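Local coordinates for protein Thf1 (Thermosynechococcus elongatus, PDB 5MJR) that may take part in building photosynthetic membranes and associates with the FtsH protease complex that serves photosystem II repair, at residues R37-I42 and E82-E87; I93-C98 and M103-L108; L56-V61 and V99-N104; V61-R64 and L68-L71. One frame throughout, in Å; residues are numbered along the deposited sequence. Where two conformers were deposited one is given.

Contact 1: R37-I42 and E82-E87; sequences RPIHSI and EGYQPE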
loop_
_atom_site.group_PDB
_atom_site.type_symbol
_atom_site.label_atom_id
_atom_site.label_comp_id
_atom_site.label_asym_id
_atom_site.label_seq_id
_atom_site.Cartn_x
_atom_site.Cartn_y
_atom_site.Cartn_z
ATOM N N ARG A 37 3.760 7.353 23.156
ATOM C CA ARG A 37 3.831 8.827 23.068
ATOM C C ARG A 37 2.571 9.333 22.470
ATOM O O ARG A 37 1.906 8.711 21.636
ATOM C CB ARG A 37 5.065 9.266 22.245
ATOM C CG ARG A 37 6.349 8.775 22.858
ATOM C CD ARG A 37 7.470 9.294 22.008
ATOM N NE ARG A 37 8.717 8.836 22.601
ATOM C CZ ARG A 37 9.894 9.282 22.208
ATOM N NH1 ARG A 37 9.973 10.159 21.220
ATOM N NH2 ARG A 37 10.991 8.801 22.791
ATOM N N PRO A 38 2.189 10.560 22.840
ATOM C CA PRO A 38 0.946 11.106 22.335
ATOM C C PRO A 38 0.866 11.206 20.826
ATOM O O PRO A 38 1.865 11.589 20.200
ATOM C CB PRO A 38 0.931 12.517 23.000
ATOM C CG PRO A 38 1.744 12.391 24.172
ATOM C CD PRO A 38 2.806 11.452 23.849
ATOM N N ILE A 39 -0.304 10.895 20.292
ATOM C CA ILE A 39 -0.586 11.084 18.851
ATOM C C ILE A 39 -1.806 12.007 18.705
ATOM O O ILE A 39 -2.866 11.756 19.300
ATOM C CB ILE A 39 -0.942 9.744 18.147
ATOM C CG1 ILE A 39 0.220 8.745 18.319
ATOM C CG2 ILE A 39 -1.280 9.977 16.673
ATOM C CD1 ILE A 39 -0.156 7.349 17.874
ATOM N N HIS A 40 -1.671 13.072 17.915
ATOM C CA HIS A 40 -2.794 13.973 17.751
ATOM C C HIS A 40 -4.028 13.294 17.265
ATOM O O HIS A 40 -3.930 12.375 16.406
ATOM C CB HIS A 40 -2.399 15.109 16.783
ATOM C CG HIS A 40 -3.323 16.237 16.791
ATOM N ND1 HIS A 40 -4.454 16.270 16.034
ATOM C CD2 HIS A 40 -3.299 17.400 17.526
ATOM C CE1 HIS A 40 -5.151 17.357 16.362
ATOM N NE2 HIS A 40 -4.442 18.058 17.247
ATOM N N SER A 41 -5.203 13.678 17.703
ATOM C CA SER A 41 -6.472 13.105 17.229
ATOM C C SER A 41 -6.659 12.983 15.737
ATOM O O SER A 41 -7.241 12.029 15.277
ATOM C CB SER A 41 -7.705 13.841 17.848
ATOM O OG SER A 41 -7.631 15.171 17.581
ATOM N N ILE A 42 -6.159 13.973 14.995
ATOM C CA ILE A 42 -6.291 13.870 13.532
ATOM C C ILE A 42 -5.656 12.555 13.049
ATOM O O ILE A 42 -6.237 11.850 12.176
ATOM C CB ILE A 42 -5.614 15.083 12.888
ATOM C CG1 ILE A 42 -6.347 16.369 13.121
ATOM C CG2 ILE A 42 -5.445 14.862 11.397
ATOM C CD1 ILE A 42 -5.568 17.621 12.776
ATOM N N GLU A 82 2.692 12.457 5.898
ATOM C CA GLU A 82 3.699 13.344 5.360
ATOM C C GLU A 82 3.892 14.654 6.145
ATOM O O GLU A 82 4.934 15.267 6.135
ATOM C CB GLU A 82 3.409 13.601 3.862
ATOM C CG GLU A 82 2.205 14.347 3.544
ATOM C CD GLU A 82 1.940 14.509 2.042
ATOM O OE1 GLU A 82 2.886 14.273 1.272
ATOM O OE2 GLU A 82 0.776 14.858 1.690
ATOM N N GLY A 83 2.811 15.100 6.815
ATOM C CA GLY A 83 2.844 16.264 7.670
ATOM C C GLY A 83 2.808 16.019 9.130
ATOM O O GLY A 83 2.589 16.958 9.904
ATOM N N TYR A 84 2.938 14.761 9.544
ATOM C CA TYR A 84 2.834 14.369 10.947
ATOM C C TYR A 84 3.881 15.131 11.752
ATOM O O TYR A 84 5.036 15.156 11.470
ATOM C CB TYR A 84 3.087 12.892 11.117
ATOM C CG TYR A 84 2.911 12.451 12.580
ATOM C CD1 TYR A 84 1.642 12.377 13.119
ATOM C CD2 TYR A 84 3.979 12.221 13.393
ATOM C CE1 TYR A 84 1.429 12.036 14.423
ATOM C CE2 TYR A 84 3.774 11.900 14.744
ATOM C CZ TYR A 84 2.489 11.831 15.237
ATOM O OH TYR A 84 2.259 11.512 16.579
ATOM N N GLN A 85 3.409 15.667 12.907
ATOM C CA GLN A 85 4.300 16.220 13.882
ATOM C C GLN A 85 3.889 15.683 15.282
ATOM O O GLN A 85 2.697 15.517 15.535
ATOM C CB GLN A 85 4.307 17.740 13.860
ATOM C CG GLN A 85 4.905 18.302 12.570
ATOM C CD GLN A 85 6.327 18.050 12.379
ATOM O OE1 GLN A 85 7.054 17.762 13.353
ATOM N NE2 GLN A 85 6.827 18.179 11.126
ATOM N N PRO A 86 4.876 15.311 16.100
ATOM C CA PRO A 86 6.322 15.392 15.891
ATOM C C PRO A 86 6.904 14.296 15.020
ATOM O O PRO A 86 6.750 13.119 15.192
ATOM C CB PRO A 86 6.927 15.293 17.292
ATOM C CG PRO A 86 5.891 14.748 18.142
ATOM C CD PRO A 86 4.560 14.882 17.519
ATOM N N GLU A 87 7.511 14.795 13.968
ATOM C CA GLU A 87 7.974 13.944 12.868
ATOM C C GLU A 87 8.945 12.885 13.313
ATOM O O GLU A 87 8.931 11.815 12.669
ATOM C CB GLU A 87 8.536 14.766 11.712
ATOM C CG GLU A 87 9.710 15.617 12.028
ATOM C CD GLU A 87 9.882 16.682 10.892
ATOM O OE1 GLU A 87 10.314 16.113 9.859
ATOM O OE2 GLU A 87 9.801 17.927 10.795
HETATM O O HOH W 1 3.748 10.385 18.505
HETATM O O HOH W 2 1.072 13.926 17.300
#

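Contact 2: I93-C98 and M103-L108; sequences IFHALC and MNPQQL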
loop_
_atom_site.group_PDB
_atom_site.type_symbol
_atom_site.label_atom_id
_atom_site.label_comp_id
_atom_site.label_asym_id
_atom_site.label_seq_id
_atom_site.Cartn_x
_atom_site.Cartn_y
_atom_site.Cartn_z
ATOM N N ILE A 93 5.973 4.931 15.079
ATOM C CA ILE A 93 4.578 4.643 14.845
ATOM C C ILE A 93 4.400 3.503 13.776
ATOM O O ILE A 93 3.574 2.621 13.951
ATOM C CB ILE A 93 3.766 5.908 14.414
ATOM C CG1 ILE A 93 3.690 6.872 15.634
ATOM C CG2 ILE A 93 2.426 5.578 13.859
ATOM C CD1 ILE A 93 3.168 8.220 15.333
ATOM N N PHE A 94 5.188 3.599 12.673
ATOM C CA PHE A 94 5.119 2.539 11.672
ATOM C C PHE A 94 5.508 1.149 12.253
ATOM O O PHE A 94 4.845 0.157 11.999
ATOM C CB PHE A 94 5.966 2.877 10.490
ATOM C CG PHE A 94 5.825 1.877 9.377
ATOM C CD1 PHE A 94 4.693 1.917 8.598
ATOM C CD2 PHE A 94 6.816 0.930 9.139
ATOM C CE1 PHE A 94 4.486 0.962 7.557
ATOM C CE2 PHE A 94 6.663 -0.006 8.117
ATOM C CZ PHE A 94 5.454 0.038 7.354
ATOM N N HIS A 95 6.549 1.169 13.081
ATOM C CA HIS A 95 7.002 -0.053 13.718
ATOM C C HIS A 95 5.847 -0.644 14.527
ATOM O O HIS A 95 5.528 -1.831 14.469
ATOM C CB HIS A 95 8.255 0.231 14.526
ATOM C CG HIS A 95 8.704 -0.984 15.341
ATOM N ND1 HIS A 95 8.087 -1.306 16.570
ATOM C CD2 HIS A 95 9.758 -1.828 15.189
ATOM C CE1 HIS A 95 8.674 -2.358 17.111
ATOM N NE2 HIS A 95 9.622 -2.740 16.225
ATOM N N ALA A 96 5.256 0.217 15.363
ATOM C CA ALA A 96 4.164 -0.198 16.236
ATOM C C ALA A 96 2.956 -0.735 15.481
ATOM O O ALA A 96 2.312 -1.746 15.852
ATOM C CB ALA A 96 3.796 0.914 17.195
ATOM N N LEU A 97 2.628 -0.051 14.387
ATOM C CA LEU A 97 1.509 -0.446 13.542
ATOM C C LEU A 97 1.795 -1.867 12.999
ATOM O O LEU A 97 0.923 -2.732 13.067
ATOM C CB LEU A 97 1.394 0.554 12.372
ATOM C CG LEU A 97 0.189 0.228 11.425
ATOM C CD1 LEU A 97 -0.720 1.432 11.241
ATOM C CD2 LEU A 97 0.804 0.044 10.123
ATOM N N CYS A 98 2.990 -2.116 12.522
ATOM C CA CYS A 98 3.242 -3.435 11.938
ATOM C C CYS A 98 3.246 -4.545 12.968
ATOM O O CYS A 98 2.619 -5.610 12.784
ATOM C CB CYS A 98 4.566 -3.417 11.162
ATOM S SG CYS A 98 4.486 -2.444 9.650
ATOM N N MET A 103 2.869 -8.352 11.819
ATOM C CA MET A 103 3.764 -8.199 10.690
ATOM C C MET A 103 5.091 -7.634 11.131
ATOM O O MET A 103 5.285 -7.245 12.309
ATOM C CB MET A 103 3.147 -7.265 9.632
ATOM C CG MET A 103 1.767 -7.763 9.151
ATOM S SD MET A 103 1.063 -6.864 7.779
ATOM C CE MET A 103 -0.379 -7.862 7.438
ATOM N N ASN A 104 6.050 -7.596 10.226
ATOM C CA ASN A 104 7.432 -7.186 10.475
ATOM C C ASN A 104 7.706 -5.919 9.717
ATOM O O ASN A 104 7.686 -5.962 8.478
ATOM C CB ASN A 104 8.400 -8.333 10.074
ATOM C CG ASN A 104 9.819 -7.995 10.331
ATOM O OD1 ASN A 104 10.223 -6.825 10.308
ATOM N ND2 ASN A 104 10.655 -9.009 10.491
ATOM N N PRO A 105 7.866 -4.797 10.407
ATOM C CA PRO A 105 8.025 -3.512 9.686
ATOM C C PRO A 105 9.221 -3.554 8.727
ATOM O O PRO A 105 9.160 -2.881 7.675
ATOM C CB PRO A 105 8.199 -2.472 10.839
ATOM C CG PRO A 105 8.668 -3.312 12.010
ATOM C CD PRO A 105 8.013 -4.678 11.878
ATOM N N GLN A 106 10.295 -4.240 9.081
ATOM C CA GLN A 106 11.452 -4.335 8.231
ATOM C C GLN A 106 11.146 -5.125 6.983
ATOM O O GLN A 106 11.655 -4.779 5.887
ATOM C CB GLN A 106 12.673 -4.901 8.920
ATOM C CG GLN A 106 13.955 -4.785 8.180
ATOM C CD GLN A 106 14.350 -3.387 7.791
ATOM O OE1 GLN A 106 13.978 -2.405 8.412
ATOM N NE2 GLN A 106 15.213 -3.300 6.770
ATOM N N GLN A 107 10.353 -6.170 7.074
ATOM C CA GLN A 107 9.928 -6.919 5.866
ATOM C C GLN A 107 9.076 -6.014 4.997
ATOM O O GLN A 107 9.278 -5.966 3.763
ATOM C CB GLN A 107 9.148 -8.181 6.218
ATOM C CG GLN A 107 8.702 -8.990 5.001
ATOM C CD GLN A 107 7.965 -10.246 5.284
ATOM O OE1 GLN A 107 7.603 -10.541 6.435
ATOM N NE2 GLN A 107 7.667 -11.009 4.250
ATOM N N LEU A 108 8.107 -5.267 5.559
ATOM C CA LEU A 108 7.318 -4.414 4.698
ATOM C C LEU A 108 8.220 -3.352 4.029
ATOM O O LEU A 108 7.975 -3.009 2.832
ATOM C CB LEU A 108 6.167 -3.721 5.463
ATOM C CG LEU A 108 4.876 -4.523 5.527
ATOM C CD1 LEU A 108 5.000 -5.761 6.456
ATOM C CD2 LEU A 108 3.711 -3.618 5.835
#

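Contact 3: L56-V61 and V99-N104; sequences LLRVNV and VAEEMN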
loop_
_atom_site.group_PDB
_atom_site.type_symbol
_atom_site.label_atom_id
_atom_site.label_comp_id
_atom_site.label_asym_id
_atom_site.label_seq_id
_atom_site.Cartn_x
_atom_site.Cartn_y
_atom_site.Cartn_z
ATOM N N LEU A 56 -8.735 -6.652 9.296
ATOM C CA LEU A 56 -9.841 -7.302 8.598
ATOM C C LEU A 56 -9.375 -8.066 7.347
ATOM O O LEU A 56 -9.951 -9.093 6.995
ATOM C CB LEU A 56 -10.928 -6.358 8.315
ATOM C CG LEU A 56 -11.625 -5.754 9.559
ATOM C CD1 LEU A 56 -12.638 -4.775 9.028
ATOM C CD2 LEU A 56 -12.248 -6.917 10.395
ATOM N N LEU A 57 -8.320 -7.574 6.724
ATOM C CA LEU A 57 -7.689 -8.380 5.636
ATOM C C LEU A 57 -7.053 -9.677 6.204
ATOM O O LEU A 57 -7.272 -10.758 5.626
ATOM C CB LEU A 57 -6.667 -7.558 4.932
ATOM C CG LEU A 57 -7.243 -6.465 4.033
ATOM C CD1 LEU A 57 -6.150 -5.534 3.543
ATOM C CD2 LEU A 57 -7.972 -7.089 2.834
ATOM N N ARG A 58 -6.305 -9.559 7.299
ATOM C CA ARG A 58 -5.605 -10.749 7.801
ATOM C C ARG A 58 -6.609 -11.844 8.191
ATOM O O ARG A 58 -6.278 -13.045 8.049
ATOM C CB ARG A 58 -4.756 -10.358 9.004
ATOM C CG ARG A 58 -3.519 -9.562 8.590
ATOM C CD ARG A 58 -2.547 -9.249 9.760
ATOM N NE ARG A 58 -3.188 -8.574 10.880
ATOM C CZ ARG A 58 -3.403 -9.056 12.125
ATOM N NH1 ARG A 58 -2.910 -10.317 12.479
ATOM N NH2 ARG A 58 -4.069 -8.152 13.020
ATOM N N VAL A 59 -7.787 -11.480 8.703
ATOM C CA VAL A 59 -8.737 -12.475 9.123
ATOM C C VAL A 59 -9.469 -13.102 7.927
ATOM O O VAL A 59 -10.169 -14.061 8.071
ATOM C CB VAL A 59 -9.655 -12.059 10.272
ATOM C CG1 VAL A 59 -8.900 -11.578 11.445
ATOM C CG2 VAL A 59 -10.557 -11.053 9.826
ATOM N N ASN A 60 -9.318 -12.537 6.747
ATOM C CA ASN A 60 -10.006 -13.027 5.540
ATOM C C ASN A 60 -9.217 -14.184 4.987
ATOM O O ASN A 60 -8.049 -14.085 4.646
ATOM C CB ASN A 60 -10.084 -11.907 4.508
ATOM C CG ASN A 60 -10.949 -12.224 3.302
ATOM O OD1 ASN A 60 -10.807 -13.257 2.703
ATOM N ND2 ASN A 60 -11.922 -11.377 3.020
ATOM N N VAL A 61 -9.884 -15.341 4.898
ATOM C CA VAL A 61 -9.272 -16.568 4.440
ATOM C C VAL A 61 -8.710 -16.538 2.999
ATOM O O VAL A 61 -7.832 -17.352 2.617
ATOM C CB VAL A 61 -10.245 -17.729 4.534
ATOM C CG1 VAL A 61 -11.422 -17.584 3.571
ATOM C CG2 VAL A 61 -9.674 -19.155 4.493
ATOM N N VAL A 99 3.935 -4.310 14.104
ATOM C CA VAL A 99 3.978 -5.367 15.110
ATOM C C VAL A 99 2.598 -5.629 15.677
ATOM O O VAL A 99 2.265 -6.806 15.969
ATOM C CB VAL A 99 5.060 -5.155 16.173
ATOM C CG1 VAL A 99 6.430 -5.041 15.609
ATOM C CG2 VAL A 99 4.810 -4.043 17.044
ATOM N N ALA A 100 1.759 -4.598 15.810
ATOM C CA ALA A 100 0.391 -4.798 16.284
ATOM C C ALA A 100 -0.444 -5.703 15.355
ATOM O O ALA A 100 -1.395 -6.361 15.799
ATOM C CB ALA A 100 -0.286 -3.473 16.441
ATOM N N GLU A 101 -0.089 -5.680 14.082
ATOM C CA GLU A 101 -0.754 -6.469 13.059
ATOM C C GLU A 101 -0.037 -7.828 12.802
ATOM O O GLU A 101 -0.383 -8.482 11.831
ATOM C CB GLU A 101 -0.764 -5.673 11.741
ATOM C CG GLU A 101 -1.532 -4.431 11.765
ATOM C CD GLU A 101 -3.035 -4.582 11.804
ATOM O OE1 GLU A 101 -3.638 -5.645 11.774
ATOM O OE2 GLU A 101 -3.644 -3.442 11.839
ATOM N N GLU A 102 0.873 -8.227 13.717
ATOM C CA GLU A 102 1.577 -9.478 13.510
ATOM C C GLU A 102 2.273 -9.515 12.146
ATOM O O GLU A 102 2.319 -10.519 11.417
ATOM C CB GLU A 102 0.679 -10.687 13.727
ATOM C CG GLU A 102 -0.019 -10.668 15.141
ATOM C CD GLU A 102 -0.842 -11.884 15.447
ATOM O OE1 GLU A 102 -0.242 -12.785 15.960
ATOM O OE2 GLU A 102 -2.014 -11.952 15.120
ATOM N N MET A 103 2.869 -8.352 11.819
ATOM C CA MET A 103 3.764 -8.199 10.690
ATOM C C MET A 103 5.091 -7.634 11.131
ATOM O O MET A 103 5.285 -7.245 12.309
ATOM C CB MET A 103 3.147 -7.265 9.632
ATOM C CG MET A 103 1.767 -7.763 9.151
ATOM S SD MET A 103 1.063 -6.864 7.779
ATOM C CE MET A 103 -0.379 -7.862 7.438
ATOM N N ASN A 104 6.050 -7.596 10.226
ATOM C CA ASN A 104 7.432 -7.186 10.475
ATOM C C ASN A 104 7.706 -5.919 9.717
ATOM O O ASN A 104 7.686 -5.962 8.478
ATOM C CB ASN A 104 8.400 -8.333 10.074
ATOM C CG ASN A 104 9.819 -7.995 10.331
ATOM O OD1 ASN A 104 10.223 -6.825 10.308
ATOM N ND2 ASN A 104 10.655 -9.009 10.491
#

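Contact 4: V61-R64 and L68-L71; sequences VDFR and LFAL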
loop_
_atom_site.group_PDB
_atom_site.type_symbol
_atom_site.label_atom_id
_atom_site.label_comp_id
_atom_site.label_asym_id
_atom_site.label_seq_id
_atom_site.Cartn_x
_atom_site.Cartn_y
_atom_site.Cartn_z
ATOM N N VAL A 61 -9.884 -15.341 4.898
ATOM C CA VAL A 61 -9.272 -16.568 4.440
ATOM C C VAL A 61 -8.710 -16.538 2.999
ATOM O O VAL A 61 -7.832 -17.352 2.617
ATOM C CB VAL A 61 -10.245 -17.729 4.534
ATOM C CG1 VAL A 61 -11.422 -17.584 3.571
ATOM C CG2 VAL A 61 -9.674 -19.155 4.493
ATOM N N ASP A 62 -9.218 -15.568 2.224
ATOM C CA ASP A 62 -8.767 -15.413 0.875
ATOM C C ASP A 62 -7.623 -14.384 0.719
ATOM O O ASP A 62 -7.109 -14.195 -0.375
ATOM C CB ASP A 62 -9.951 -15.009 -0.067
ATOM C CG ASP A 62 -10.920 -16.149 -0.370
ATOM O OD1 ASP A 62 -10.496 -17.357 -0.386
ATOM O OD2 ASP A 62 -12.109 -15.802 -0.492
ATOM N N PHE A 63 -7.227 -13.734 1.797
ATOM C CA PHE A 63 -6.140 -12.761 1.694
ATOM C C PHE A 63 -4.777 -13.447 1.927
ATOM O O PHE A 63 -4.599 -14.238 2.871
ATOM C CB PHE A 63 -6.318 -11.677 2.770
ATOM C CG PHE A 63 -5.187 -10.699 2.827
ATOM C CD1 PHE A 63 -5.022 -9.709 1.859
ATOM C CD2 PHE A 63 -4.242 -10.764 3.842
ATOM C CE1 PHE A 63 -3.943 -8.831 1.929
ATOM C CE2 PHE A 63 -3.153 -9.866 3.827
ATOM C CZ PHE A 63 -2.994 -8.929 2.895
ATOM N N ARG A 64 -3.788 -13.053 1.145
ATOM C CA ARG A 64 -2.411 -13.496 1.307
ATOM C C ARG A 64 -1.487 -12.278 1.063
ATOM O O ARG A 64 -1.549 -11.631 0.022
ATOM C CB ARG A 64 -2.073 -14.622 0.358
ATOM C CG ARG A 64 -0.679 -15.170 0.465
ATOM C CD ARG A 64 -0.487 -16.380 -0.435
ATOM N NE ARG A 64 0.949 -16.878 -0.531
ATOM C CZ ARG A 64 1.553 -17.771 0.221
ATOM N NH1 ARG A 64 0.861 -18.289 1.227
ATOM N NH2 ARG A 64 2.861 -18.219 -0.069
ATOM N N LEU A 68 3.037 -6.375 -3.135
ATOM C CA LEU A 68 2.141 -5.324 -3.643
ATOM C C LEU A 68 1.389 -4.700 -2.422
ATOM O O LEU A 68 1.189 -3.486 -2.368
ATOM C CB LEU A 68 1.195 -5.834 -4.667
ATOM C CG LEU A 68 0.204 -4.873 -5.295
ATOM C CD1 LEU A 68 0.943 -3.799 -6.063
ATOM C CD2 LEU A 68 -0.812 -5.584 -6.169
ATOM N N PHE A 69 0.893 -5.576 -1.540
ATOM C CA PHE A 69 0.298 -5.072 -0.297
ATOM C C PHE A 69 1.300 -4.291 0.552
ATOM O O PHE A 69 0.927 -3.217 1.049
ATOM C CB PHE A 69 -0.256 -6.285 0.460
ATOM C CG PHE A 69 -0.785 -5.966 1.861
ATOM C CD1 PHE A 69 -1.968 -5.418 2.056
ATOM C CD2 PHE A 69 0.041 -6.234 2.911
ATOM C CE1 PHE A 69 -2.384 -5.111 3.408
ATOM C CE2 PHE A 69 -0.326 -6.029 4.215
ATOM C CZ PHE A 69 -1.529 -5.472 4.417
ATOM N N ALA A 70 2.504 -4.791 0.680
ATOM C CA ALA A 70 3.510 -4.065 1.418
ATOM C C ALA A 70 3.706 -2.677 0.914
ATOM O O ALA A 70 3.753 -1.670 1.655
ATOM C CB ALA A 70 4.822 -4.800 1.500
ATOM N N LEU A 71 3.860 -2.561 -0.410
ATOM C CA LEU A 71 4.052 -1.280 -1.038
ATOM C C LEU A 71 2.850 -0.371 -0.790
ATOM O O LEU A 71 2.998 0.834 -0.533
ATOM C CB LEU A 71 4.396 -1.390 -2.512
ATOM C CG LEU A 71 4.703 -0.096 -3.271
ATOM C CD1 LEU A 71 5.841 0.639 -2.694
ATOM C CD2 LEU A 71 4.898 -0.443 -4.739
#

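Contact 1: R37-I42 and E82-E87
The phenol ring of Tyr84 meets Ile39 obliquely, with Tyr84 CE1 4.1 Å from Ile39 CG2, while water 1 sits at the ring's edge in its plane; Tyr43 forms an edge-to-face pair with the same ring. In this all-helical fold the contact joins the start of helix 41-58 to the loop between helices 67-80 and 90-100, and its polar part runs through water. Tyr84 holds CG anti to its backbone N (chi1 -177°), which carries the hydroxyl across to Ile39, the two side chains crossing at roughly a right angle. At 3.6 Å Tyr84 OH and Pro38 O make no direct bond; water 1 bridges them, accepting from Tyr84 OH at 2.7 Å and donating to Pro38 O at 2.8 Å. Water 2 donates to Tyr84 OH (2.8 Å) and Gln85 O and accepts from His40 N at 2.9 Å. The hydroxyl of this buried tyrosine is thus donor to one water and acceptor from the other, which should restrict its rotation. Beside the bridge His40 is the N-cap of helix 41-58: its ring has Ile42 CA at the edge, and ND1 accepts from Ile42 N at 3.0 Å, a nearly straight bond (168°) tilted 22° from the imidazole plane.

Contact 2: I93-C98 and M103-L108
Cys98 and Pro105 form the centre of this contact. Cys98 CB lies 3.7 Å from Pro105 CD and SG 3.7 Å from Pro105 CA, so the thiol side chain runs along the flank of the proline. Its first torsion, with SG anti to the carbonyl carbon (chi1 -70°), also sets the sulfur 3.5 Å above one face of Phe94, offset toward the rim, and brings it within 4.1 Å of Leu108 CD2. Phe94 offers Pro105 its edge: Pro105 O lies in the ring plane, 3.8 Å from Phe94 CE2, and that same corner also touches Pro105 CB. Neighbouring CZ approaches Leu108 CB. At the more exposed end, His95 CD2 meets Pro105 CG obliquely at 3.7 Å.

What positions this first shell is largely backbone. Met103 N donates to Cys98 O at 2.9 Å (155°), reaching the oxygen from above its carbonyl plane, as one of the two bonds of the Schellman motif that ends helix 90-100. Asn104 then starts the second helix as its N-cap, OD1 accepting weak bonds from Gln106 N (2.9 Å) and Gln107 N. Farther out, helix 67-80 lies behind the apolar side: Phe77 pairs edge-to-face with Phe94, Val74 also touches that ring, and Val73 meets Leu108.

Together these features are those of a tight connection between two consecutive helices of an all-helical fold, in which helix 90-100 ends, a short connection is pinned, and helix 105-113 starts from an asparagine N-cap followed by proline in its first turn.

Contact 3: L56-V61 and V99-N104
A Schellman motif ends helix 90-100, and its residues Glu101 and Glu102 share Arg58, from the end of helix 41-58, in a salt-bridge network. Glu102, at positive phi, is the C-prime residue, with its N bonded to Val99 O as the motif's inner bond. In the conformer described, Arg58 grips Glu101 side-on: NH2 and NE both donate to Glu101 OE1, at 2.8 and 3.1 Å, on the anti side of a carboxylate turned 73° from the guanidinium plane. On the far side NH1 donates to Glu102 OE2 at 3.2 Å, also anti, with the planes 79° apart. One face of the guanidinium rests over the Glu101 backbone, whose C stands 3.6 Å above its centre. The bend of Arg58 at chi3 (-55°) lays the group across this helix end. With a leucine in place of Glu101, NE and NH2 lose their shared acceptor, and that edge of the guanidinium would probably be left without its charged mate and freer to swing. Arg22 bonds to Ala100 O, and Thr27 of helix 24-34 touches Arg58 and Glu101. Met103, like Arg58 in two conformers, slides past it in the opposite direction; in the copies described, perhaps not in others, CE lies 3.5 Å from Arg58 CD.

Contact 4: V61-R64 and L68-L71
The loop that links helix 41-58 to helix 67-80 folds back on the helix it leads into, and Phe63 of the loop marks the place by meeting Phe69. The evidence is in the placement of a single atom: Phe63 CZ stands 3.7 Å above the plane of the Phe69 ring, over its centre. Its distances to the ring carbons are correspondingly even, 3.8 Å to Phe69 CG and 4.2 Å to Phe69 CE2, as expected of an atom near the ring axis. From the other direction, Phe69 CG lies in the plane of the Phe63 ring, at its edge. With centroids 5.0 Å apart and planes inclined at 71°, this is a T-shaped (edge-to-face) stack in which Phe63 supplies the edge and Phe69 the face. Phe63 CE1 follows CZ toward the same face, 3.9 Å from Phe69 CD1. Both residues place CG anti to their backbone N (chi1 175° for Phe63, 174° for Phe69), which extends each ring from its backbone toward the other. Leu57 of helix 41-58 touches both rings, while Met103, Leu151 and His152 pack on Phe69, the buried member of the pair. An alanine in place of Phe69 takes away the face on which Phe63 CZ rests, and the loop ring would probably be freer to turn beside the gap opened there. Upstream, the loop has its own anchors: Asp62 N bonds to Asn60 OD1, and Asp62 makes backbone hydrogen bonds with Lys147.

How the contacts relate
Contacts 1, 3 and 4 each involve helix 41-58 or the loop that follows it, and contacts 2 and 3 share helix 90-100 together with Met103 and Asn104. Along the chain, contacts 1 and 3 alternate their segments, contact 4 falls between the two segments of contact 1, and contact 2 comes after contact 1 has closed. Contacts 3 and 4 are closest, their centres about 9 Å apart; contacts 1 and 4 are farthest, at about 27 Å, on opposite sides of the chain's centre. Met103 CE reaches Phe69 CE2 at 3.7 Å, while Ile93 CD1 meets Tyr84 OH at 3.6 Å. Through Ile93 and Met103, helix 90-100 and the turn after it thus join these two separated regions.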